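Local coordinates for protein glycoside Hydrolase (Bacteroides uniformis, PDB 5TA0) that probably hydrolyses agarose, as a family 86 glycoside hydrolase of a gut symbiont, here an active-site variant holding an agarose oligosaccharide, at residues Ile562-Ser573 against Ile621-Gly630; Lys584-Arg592 against Gly604-Tyr612. One frame throughout, in Å; residues are numbered along the deposited sequence.

Contact 1: Ile562-Ser573 against Ile621-Gly630; sequences IRLGLGRNHGLS and ISLKFPDNGG. With EDO (1,2-ethanediol), chain P.
R568 reaches from strand 558-568 into the loop after strand 619-624 and fastens on two groups at once. Its chain, bent at chi3 (78°), brings NE and NH1 side-on to one acceptor, the carbonyl oxygen of G629, with NH1 at 2.7 Å from O on a lone pair. NH2 forms a salt bridge to D627 OD1 at 2.8 Å, meeting it from above the carboxylate plane, and donates in its own plane to S573 O. These bonds, with L572 CB over one face, fix the guanidinium's orientation; arginine suits the place because all three side-chain nitrogens are used, and its NH2 comes obliquely against F625 CD1. D627 is shared: OD2 takes the S573 backbone N-H on its syn lone pair at 2.9 Å. G630 packs its CA 3.3 Å from G567 O, where any CB would clash.

These two strands belong to different sheets of the C-terminal beta-sandwich, and their facing side chains form part of its core. I562 and I621 meet tip to tip through their CD1 atoms at 4.0 Å, while L564 and L623 slide past each other, CD1 to CD2 at 3.9 Å. L566 CD2 touches the edge of the F625 ring at CZ, 3.8 Å away; branched and aromatic residues fill this interior without polar demands.

The turn N569-L572 is the looser, wetter side. G571, at positive phi, suits its type II turn, and a water joins G571 O to D627 OD2. H570 NE2 bonds to R599 O, and H570 ND1 shares a hydrogen bond of 2.9 Å with O2 of a 1,2-ethanediol, probably from the crystallisation liquor.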
loop_
_atom_site.group_PDB
_atom_site.type_symbol
_atom_site.label_atom_id
_atom_site.label_comp_id
_atom_site.label_asym_id
_atom_site.label_seq_id
_atom_site.Cartn_x
_atom_site.Cartn_y
_atom_site.Cartn_z
ATOM N N ILE A 562 2.107 17.394 -14.870
ATOM C CA ILE A 562 1.370 16.489 -15.738
ATOM C C ILE A 562 1.973 15.109 -15.567
ATOM O O ILE A 562 3.199 14.949 -15.487
ATOM C CB ILE A 562 1.372 16.991 -17.208
ATOM C CG1 ILE A 562 0.412 18.174 -17.313
ATOM C CG2 ILE A 562 1.004 15.869 -18.175
ATOM C CD1 ILE A 562 0.533 18.944 -18.608
ATOM N N ARG A 563 1.097 14.109 -15.513
ATOM C CA ARG A 563 1.473 12.727 -15.181
ATOM C C ARG A 563 1.181 11.820 -16.382
ATOM O O ARG A 563 0.028 11.478 -16.633
ATOM C CB ARG A 563 0.690 12.268 -13.946
ATOM C CG ARG A 563 0.872 13.147 -12.706
ATOM C CD ARG A 563 -0.131 12.784 -11.620
ATOM N NE ARG A 563 0.065 11.391 -11.223
ATOM C CZ ARG A 563 1.017 10.946 -10.402
ATOM N NH1 ARG A 563 1.791 11.787 -9.713
ATOM N NH2 ARG A 563 1.189 9.644 -10.219
ATOM N N LEU A 564 2.226 11.456 -17.133
ATOM C CA LEU A 564 2.083 10.681 -18.352
ATOM C C LEU A 564 2.343 9.219 -18.088
ATOM O O LEU A 564 3.482 8.821 -17.917
ATOM C CB LEU A 564 3.054 11.170 -19.437
ATOM C CG LEU A 564 2.981 12.641 -19.769
ATOM C CD1 LEU A 564 4.028 12.943 -20.845
ATOM C CD2 LEU A 564 1.597 13.047 -20.253
ATOM N N GLY A 565 1.280 8.415 -17.993
ATOM C CA GLY A 565 1.487 6.965 -17.847
ATOM C C GLY A 565 1.806 6.381 -19.219
ATOM O O GLY A 565 0.975 6.484 -20.126
ATOM N N LEU A 566 2.982 5.748 -19.339
ATOM C CA LEU A 566 3.428 5.164 -20.620
ATOM C C LEU A 566 3.739 3.696 -20.404
ATOM O O LEU A 566 4.430 3.350 -19.454
ATOM C CB LEU A 566 4.672 5.881 -21.140
ATOM C CG LEU A 566 4.576 7.386 -21.355
ATOM C CD1 LEU A 566 5.896 7.890 -21.923
ATOM C CD2 LEU A 566 3.407 7.746 -22.253
ATOM N N GLY A 567 3.233 2.849 -21.303
ATOM C CA GLY A 567 3.590 1.434 -21.335
ATOM C C GLY A 567 4.141 1.102 -22.710
ATOM O O GLY A 567 3.361 1.024 -23.653
ATOM N N ARG A 568 5.461 0.950 -22.802
ATOM C CA ARG A 568 6.113 0.711 -24.109
ATOM C C ARG A 568 7.225 -0.281 -23.916
ATOM O O ARG A 568 7.930 -0.264 -22.919
ATOM C CB ARG A 568 6.704 1.987 -24.712
ATOM C CG ARG A 568 5.759 3.180 -24.715
ATOM C CD ARG A 568 6.247 4.259 -25.660
ATOM N NE ARG A 568 5.954 3.918 -27.040
ATOM C CZ ARG A 568 6.468 4.529 -28.111
ATOM N NH1 ARG A 568 6.071 4.139 -29.314
ATOM N NH2 ARG A 568 7.364 5.496 -27.981
ATOM N N ASN A 569 7.423 -1.115 -24.940
ATOM C CA ASN A 569 8.622 -1.944 -25.000
ATOM C C ASN A 569 9.904 -1.130 -24.919
ATOM O O ASN A 569 9.942 0.048 -25.290
ATOM C CB ASN A 569 8.613 -2.808 -26.277
ATOM C CG ASN A 569 7.648 -3.969 -26.188
ATOM O OD1 ASN A 569 7.303 -4.412 -25.099
ATOM N ND2 ASN A 569 7.213 -4.484 -27.337
ATOM N N HIS A 570 10.951 -1.745 -24.382
ATOM C CA HIS A 570 12.254 -1.117 -24.297
ATOM C C HIS A 570 12.773 -0.780 -25.690
ATOM O O HIS A 570 12.486 -1.488 -26.642
ATOM C CB HIS A 570 13.252 -2.013 -23.577
ATOM C CG HIS A 570 12.932 -2.222 -22.133
ATOM N ND1 HIS A 570 12.796 -1.177 -21.244
ATOM C CD2 HIS A 570 12.747 -3.356 -21.421
ATOM C CE1 HIS A 570 12.546 -1.664 -20.039
ATOM N NE2 HIS A 570 12.509 -2.979 -20.122
ATOM N N GLY A 571 13.453 0.347 -25.791
ATOM C CA GLY A 571 13.920 0.850 -27.097
ATOM C C GLY A 571 13.013 1.892 -27.721
ATOM O O GLY A 571 13.407 2.591 -28.657
ATOM N N LEU A 572 11.791 2.004 -27.222
ATOM C CA LEU A 572 10.839 2.967 -27.726
ATOM C C LEU A 572 10.902 4.237 -26.893
ATOM O O LEU A 572 11.142 4.195 -25.675
ATOM C CB LEU A 572 9.437 2.392 -27.727
ATOM C CG LEU A 572 9.220 1.154 -28.613
ATOM C CD1 LEU A 572 7.803 0.608 -28.493
ATOM C CD2 LEU A 572 9.536 1.482 -30.078
ATOM N N SER A 573 10.647 5.365 -27.550
ATOM C CA SER A 573 10.854 6.682 -26.943
ATOM C C SER A 573 9.930 6.918 -25.738
ATOM O O SER A 573 8.738 6.591 -25.788
ATOM C CB SER A 573 10.615 7.773 -27.991
ATOM O OG SER A 573 10.695 9.066 -27.419
ATOM N N ILE A 621 -4.069 18.371 -23.914
ATOM C CA ILE A 621 -2.725 17.844 -23.757
ATOM C C ILE A 621 -2.475 16.915 -24.942
ATOM O O ILE A 621 -3.178 15.909 -25.086
ATOM C CB ILE A 621 -2.588 17.103 -22.409
ATOM C CG1 ILE A 621 -2.707 18.120 -21.254
ATOM C CG2 ILE A 621 -1.272 16.331 -22.362
ATOM C CD1 ILE A 621 -2.986 17.533 -19.877
ATOM N N SER A 622 -1.504 17.269 -25.790
ATOM C CA SER A 622 -1.220 16.546 -27.029
ATOM C C SER A 622 0.145 15.880 -26.931
ATOM O O SER A 622 1.111 16.513 -26.537
ATOM C CB SER A 622 -1.267 17.547 -28.194
ATOM O OG SER A 622 -0.574 17.100 -29.329
ATOM N N LEU A 623 0.207 14.608 -27.312
ATOM C CA LEU A 623 1.447 13.838 -27.336
ATOM C C LEU A 623 1.717 13.306 -28.729
ATOM O O LEU A 623 0.817 12.815 -29.382
ATOM C CB LEU A 623 1.370 12.652 -26.382
ATOM C CG LEU A 623 1.216 12.978 -24.902
ATOM C CD1 LEU A 623 0.911 11.700 -24.145
ATOM C CD2 LEU A 623 2.475 13.612 -24.361
ATOM N N LYS A 624 2.963 13.399 -29.171
ATOM C CA LYS A 624 3.353 12.826 -30.461
ATOM C C LYS A 624 4.678 12.120 -30.320
ATOM O O LYS A 624 5.675 12.740 -29.984
ATOM C CB LYS A 624 3.444 13.899 -31.550
ATOM C CG LYS A 624 3.701 13.313 -32.932
ATOM C CD LYS A 624 3.937 14.398 -33.972
ATOM C CE LYS A 624 2.682 15.156 -34.278
ATOM N NZ LYS A 624 2.893 15.991 -35.491
ATOM N N PHE A 625 4.674 10.819 -30.603
ATOM C CA PHE A 625 5.868 9.996 -30.502
ATOM C C PHE A 625 6.480 9.797 -31.887
ATOM O O PHE A 625 5.742 9.796 -32.874
ATOM C CB PHE A 625 5.509 8.631 -29.909
ATOM C CG PHE A 625 5.074 8.684 -28.458
ATOM C CD1 PHE A 625 5.984 8.429 -27.435
ATOM C CD2 PHE A 625 3.764 8.997 -28.127
ATOM C CE1 PHE A 625 5.578 8.465 -26.094
ATOM C CE2 PHE A 625 3.361 9.050 -26.788
ATOM C CZ PHE A 625 4.272 8.794 -25.789
ATOM N N PRO A 626 7.811 9.595 -31.938
ATOM C CA PRO A 626 8.513 9.380 -33.221
ATOM C C PRO A 626 8.461 7.935 -33.732
ATOM O O PRO A 626 8.895 7.671 -34.863
ATOM C CB PRO A 626 9.948 9.750 -32.877
ATOM C CG PRO A 626 10.106 9.342 -31.451
ATOM C CD PRO A 626 8.774 9.718 -30.831
ATOM N N ASP A 627 7.922 7.012 -32.935
ATOM C CA ASP A 627 8.002 5.578 -33.212
ATOM C C ASP A 627 6.692 4.866 -32.875
ATOM O O ASP A 627 5.819 5.437 -32.197
ATOM C CB ASP A 627 9.189 4.958 -32.479
ATOM C CG ASP A 627 9.275 5.366 -31.001
ATOM O OD1 ASP A 627 8.363 6.078 -30.493
ATOM O OD2 ASP A 627 10.275 5.006 -30.369
ATOM N N ASN A 628 6.524 3.658 -33.410
ATOM C CA ASN A 628 5.296 2.883 -33.259
ATOM C C ASN A 628 5.348 1.969 -32.043
ATOM O O ASN A 628 6.403 1.424 -31.730
ATOM C CB ASN A 628 5.068 1.980 -34.484
ATOM C CG ASN A 628 4.752 2.764 -35.734
ATOM O OD1 ASN A 628 3.858 3.604 -35.744
ATOM N ND2 ASN A 628 5.480 2.481 -36.810
ATOM N N GLY A 629 4.200 1.806 -31.378
ATOM C CA GLY A 629 4.030 0.727 -30.408
ATOM C C GLY A 629 3.741 1.219 -29.014
ATOM O O GLY A 629 4.174 2.290 -28.597
ATOM N N GLY A 630 3.037 0.373 -28.286
ATOM C CA GLY A 630 2.719 0.640 -26.888
ATOM C C GLY A 630 1.523 1.563 -26.743
ATOM O O GLY A 630 0.802 1.862 -27.692
HETATM C C1 EDO P . 13.568 2.621 -20.059
HETATM O O1 EDO P . 14.384 1.446 -19.945
HETATM C C2 EDO P . 13.184 2.772 -21.519
HETATM O O2 EDO P . 12.495 1.598 -21.970
HETATM O O HOH W 1 12.332 3.522 -31.455
#

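Contact 2: Lys584-Arg592 against Gly604-Tyr612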
loop_
_atom_site.group_PDB
_atom_site.type_symbol
_atom_site.label_atom_id
_atom_site.label_comp_id
_atom_site.label_asym_id
_atom_site.label_seq_id
_atom_site.Cartn_x
_atom_site.Cartn_y
_atom_site.Cartn_z
ATOM N N LYS A 584 4.450 24.332 -26.297
ATOM C CA LYS A 584 5.436 23.280 -26.065
ATOM C C LYS A 584 5.851 23.211 -24.600
ATOM O O LYS A 584 6.096 24.232 -23.964
ATOM C CB LYS A 584 6.685 23.480 -26.936
ATOM C CG LYS A 584 7.685 22.346 -26.785
ATOM C CD LYS A 584 8.773 22.346 -27.849
ATOM C CE LYS A 584 9.734 21.190 -27.602
ATOM N NZ LYS A 584 9.082 19.863 -27.786
ATOM N N VAL A 585 5.909 21.985 -24.074
ATOM C CA VAL A 585 6.381 21.706 -22.718
ATOM C C VAL A 585 7.457 20.622 -22.807
ATOM O O VAL A 585 7.220 19.566 -23.409
ATOM C CB VAL A 585 5.208 21.244 -21.818
ATOM C CG1 VAL A 585 5.685 20.891 -20.413
ATOM C CG2 VAL A 585 4.151 22.333 -21.744
ATOM N N ASP A 586 8.629 20.880 -22.224
ATOM C CA ASP A 586 9.729 19.903 -22.268
ATOM C C ASP A 586 9.452 18.757 -21.314
ATOM O O ASP A 586 8.920 18.972 -20.224
ATOM C CB ASP A 586 11.077 20.524 -21.884
ATOM C CG ASP A 586 11.477 21.663 -22.771
ATOM O OD1 ASP A 586 11.355 21.535 -24.000
ATOM O OD2 ASP A 586 11.923 22.692 -22.210
ATOM N N ILE A 587 9.829 17.550 -21.720
ATOM C CA ILE A 587 9.720 16.362 -20.859
ATOM C C ILE A 587 11.091 16.095 -20.253
ATOM O O ILE A 587 12.086 16.072 -20.991
ATOM C CB ILE A 587 9.141 15.155 -21.632
ATOM C CG1 ILE A 587 7.662 15.465 -21.971
ATOM C CG2 ILE A 587 9.246 13.873 -20.796
ATOM C CD1 ILE A 587 6.955 14.408 -22.762
ATOM N N PRO A 588 11.174 15.929 -18.909
ATOM C CA PRO A 588 12.488 15.660 -18.316
ATOM C C PRO A 588 13.087 14.325 -18.777
ATOM O O PRO A 588 12.357 13.379 -19.034
ATOM C CB PRO A 588 12.206 15.625 -16.803
ATOM C CG PRO A 588 10.858 16.215 -16.608
ATOM C CD PRO A 588 10.110 16.023 -17.884
ATOM N N ASP A 589 14.413 14.266 -18.862
ATOM C CA ASP A 589 15.126 12.999 -19.075
ATOM C C ASP A 589 15.020 12.052 -17.877
ATOM O O ASP A 589 15.004 10.824 -18.065
ATOM C CB ASP A 589 16.616 13.242 -19.380
ATOM C CG ASP A 589 16.865 13.615 -20.830
ATOM O OD1 ASP A 589 16.339 12.925 -21.731
ATOM O OD2 ASP A 589 17.605 14.592 -21.067
ATOM N N ASN A 590 14.966 12.613 -16.665
ATOM C CA ASN A 590 14.869 11.804 -15.446
ATOM C C ASN A 590 13.428 11.729 -14.953
ATOM O O ASN A 590 12.711 12.729 -14.958
ATOM C CB ASN A 590 15.778 12.340 -14.331
ATOM C CG ASN A 590 16.011 11.330 -13.206
ATOM O OD1 ASN A 590 15.758 10.132 -13.356
ATOM N ND2 ASN A 590 16.504 11.811 -12.072
ATOM N N PHE A 591 13.023 10.527 -14.547
ATOM C CA PHE A 591 11.713 10.277 -13.946
ATOM C C PHE A 591 11.902 9.534 -12.634
ATOM O O PHE A 591 13.006 9.139 -12.271
ATOM C CB PHE A 591 10.779 9.529 -14.922
ATOM C CG PHE A 591 11.382 8.293 -15.519
ATOM C CD1 PHE A 591 11.935 8.330 -16.792
ATOM C CD2 PHE A 591 11.424 7.095 -14.816
ATOM C CE1 PHE A 591 12.509 7.196 -17.355
ATOM C CE2 PHE A 591 12.000 5.961 -15.366
ATOM C CZ PHE A 591 12.542 6.004 -16.642
ATOM N N ARG A 592 10.810 9.374 -11.902
ATOM C CA ARG A 592 10.857 8.768 -10.588
ATOM C C ARG A 592 11.250 7.289 -10.649
ATOM O O ARG A 592 10.521 6.460 -11.205
ATOM C CB ARG A 592 9.476 8.948 -9.958
ATOM C CG ARG A 592 9.391 8.542 -8.522
ATOM C CD ARG A 592 7.970 8.350 -8.104
ATOM N NE ARG A 592 7.128 9.550 -8.096
ATOM C CZ ARG A 592 6.472 10.033 -7.038
ATOM N NH1 ARG A 592 6.612 9.491 -5.839
ATOM N NH2 ARG A 592 5.651 11.070 -7.166
ATOM N N GLY A 604 5.330 3.069 -16.546
ATOM C CA GLY A 604 5.566 4.050 -15.487
ATOM C C GLY A 604 4.973 5.385 -15.816
ATOM O O GLY A 604 4.722 5.702 -16.990
ATOM N N VAL A 605 4.768 6.199 -14.772
ATOM C CA VAL A 605 4.361 7.594 -14.952
ATOM C C VAL A 605 5.583 8.506 -15.033
ATOM O O VAL A 605 6.412 8.531 -14.120
ATOM C CB VAL A 605 3.424 8.031 -13.815
ATOM C CG1 VAL A 605 3.200 9.536 -13.817
ATOM C CG2 VAL A 605 2.117 7.293 -13.916
ATOM N N ILE A 606 5.662 9.246 -16.133
ATOM C CA ILE A 606 6.636 10.311 -16.300
ATOM C C ILE A 606 5.979 11.596 -15.809
ATOM O O ILE A 606 4.975 12.056 -16.364
ATOM C CB ILE A 606 7.026 10.485 -17.793
ATOM C CG1 ILE A 606 7.421 9.160 -18.455
ATOM C CG2 ILE A 606 8.129 11.526 -17.941
ATOM C CD1 ILE A 606 8.515 8.409 -17.787
ATOM N N GLU A 607 6.548 12.154 -14.748
ATOM C CA GLU A 607 6.051 13.388 -14.149
ATOM C C GLU A 607 6.710 14.605 -14.825
ATOM O O GLU A 607 7.938 14.690 -14.905
ATOM C CB GLU A 607 6.300 13.369 -12.644
ATOM C CG GLU A 607 5.368 12.401 -11.944
ATOM C CD GLU A 607 5.879 11.969 -10.592
ATOM O OE1 GLU A 607 6.795 11.129 -10.523
ATOM O OE2 GLU A 607 5.397 12.517 -9.579
ATOM N N VAL A 608 5.878 15.513 -15.330
ATOM C CA VAL A 608 6.303 16.625 -16.174
ATOM C C VAL A 608 5.872 17.943 -15.518
ATOM O O VAL A 608 4.687 18.290 -15.551
ATOM C CB VAL A 608 5.686 16.518 -17.579
ATOM C CG1 VAL A 608 6.208 17.649 -18.468
ATOM C CG2 VAL A 608 5.981 15.155 -18.216
ATOM N N PRO A 609 6.818 18.687 -14.921
ATOM C CA PRO A 609 6.450 20.020 -14.436
ATOM C C PRO A 609 5.956 20.881 -15.589
ATOM O O PRO A 609 6.472 20.790 -16.710
ATOM C CB PRO A 609 7.763 20.551 -13.876
ATOM C CG PRO A 609 8.517 19.327 -13.478
ATOM C CD PRO A 609 8.220 18.365 -14.599
ATOM N N VAL A 610 4.939 21.698 -15.344
ATOM C CA VAL A 610 4.371 22.544 -16.393
ATOM C C VAL A 610 4.135 23.944 -15.837
ATOM O O VAL A 610 3.634 24.124 -14.736
ATOM C CB VAL A 610 3.079 21.961 -17.017
ATOM C CG1 VAL A 610 2.002 21.721 -15.989
ATOM C CG2 VAL A 610 2.572 22.852 -18.145
ATOM N N ASP A 611 4.535 24.938 -16.610
ATOM C CA ASP A 611 4.341 26.338 -16.264
ATOM C C ASP A 611 2.844 26.574 -15.979
ATOM O O ASP A 611 1.993 26.357 -16.842
ATOM C CB ASP A 611 4.849 27.158 -17.468
ATOM C CG ASP A 611 4.682 28.650 -17.324
ATOM O OD1 ASP A 611 5.128 29.338 -18.283
ATOM O OD2 ASP A 611 4.130 29.153 -16.339
ATOM N N TYR A 612 2.568 27.047 -14.769
ATOM C CA TYR A 612 1.188 27.306 -14.322
ATOM C C TYR A 612 0.419 28.259 -15.243
ATOM O O TYR A 612 -0.774 28.085 -15.464
ATOM C CB TYR A 612 1.212 27.844 -12.896
ATOM C CG TYR A 612 -0.094 27.786 -12.122
ATOM C CD1 TYR A 612 -0.643 26.564 -11.709
ATOM C CD2 TYR A 612 -0.757 28.950 -11.771
ATOM C CE1 TYR A 612 -1.801 26.521 -10.967
ATOM C CE2 TYR A 612 -1.916 28.918 -11.033
ATOM C CZ TYR A 612 -2.434 27.704 -10.643
ATOM O OH TYR A 612 -3.585 27.697 -9.907
HETATM O O HOH W 2 8.801 20.219 -17.905
HETATM O O HOH W 3 10.196 13.508 -13.744
HETATM O O HOH W 4 8.185 10.348 -12.893
#
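E607, I606 and V608 give up much of the surface buried here, and each meets segment 584-592 in its own way. The carboxylate of E607 faces R592 in a side-on, two-point salt bridge: NE to OE1 at 2.9 Å and NH2 to OE2 at 2.8 Å. Both bonds are nearly straight, and the flat groups lie 15° from coplanar. An extended start to the R592 chain, then a bend at chi3 (-66°), swings the guanidinium edge round to the glutamate. R592 NH1 also forms a salt bridge with E359, so a leucine in its place would probably cost E607 both of these bonds and E359 this salt bridge.

I606 puts CD1 against F591, 3.6 Å from CD1 of the ring, and its CG2 against CG2 of I587. V608 lies between V585, whose CG1 is 3.8 Å from V608 CG1, and I587; compact beta-branched residues suit this layer, which packs between strand 602-609 of the sandwich and segment 584-592. P588 CG lies against CD of the P609 ring. No direct backbone hydrogen bond joins the two segments; waters donate to facing carbonyls, one joining D586 O to P609 O, another N590 O to E607 O.

The chemistry thus implies an irregular, water-mediated passage of 585-592 along the strand, apolar at V585 and I587 and pinned by opposite charges at R592.

The two contacts have centres about 13 Å apart in the C-terminal beta-sandwich, and both involve the same five-stranded sheet. Strand 558-568 of contact 1 is the neighbour of edge strand 602-609 of contact 2, with backbone hydrogen bonds between I562 and V608 and between L564 and I606. Along the chain the order is 562-573, 584-592, 604-612, 621-630, so contact 2 falls between the two halves of contact 1. Strands 619-624 and 583-585 lie in the facing four-stranded sheet; contact 1 joins the two sheets directly, contact 2 mainly through the loop after strand 583-585. E607 lies at long, weak range from R563, whose salt bridges to E301 and D305 tie the sandwich to helix 298-315 of the catalytic barrel.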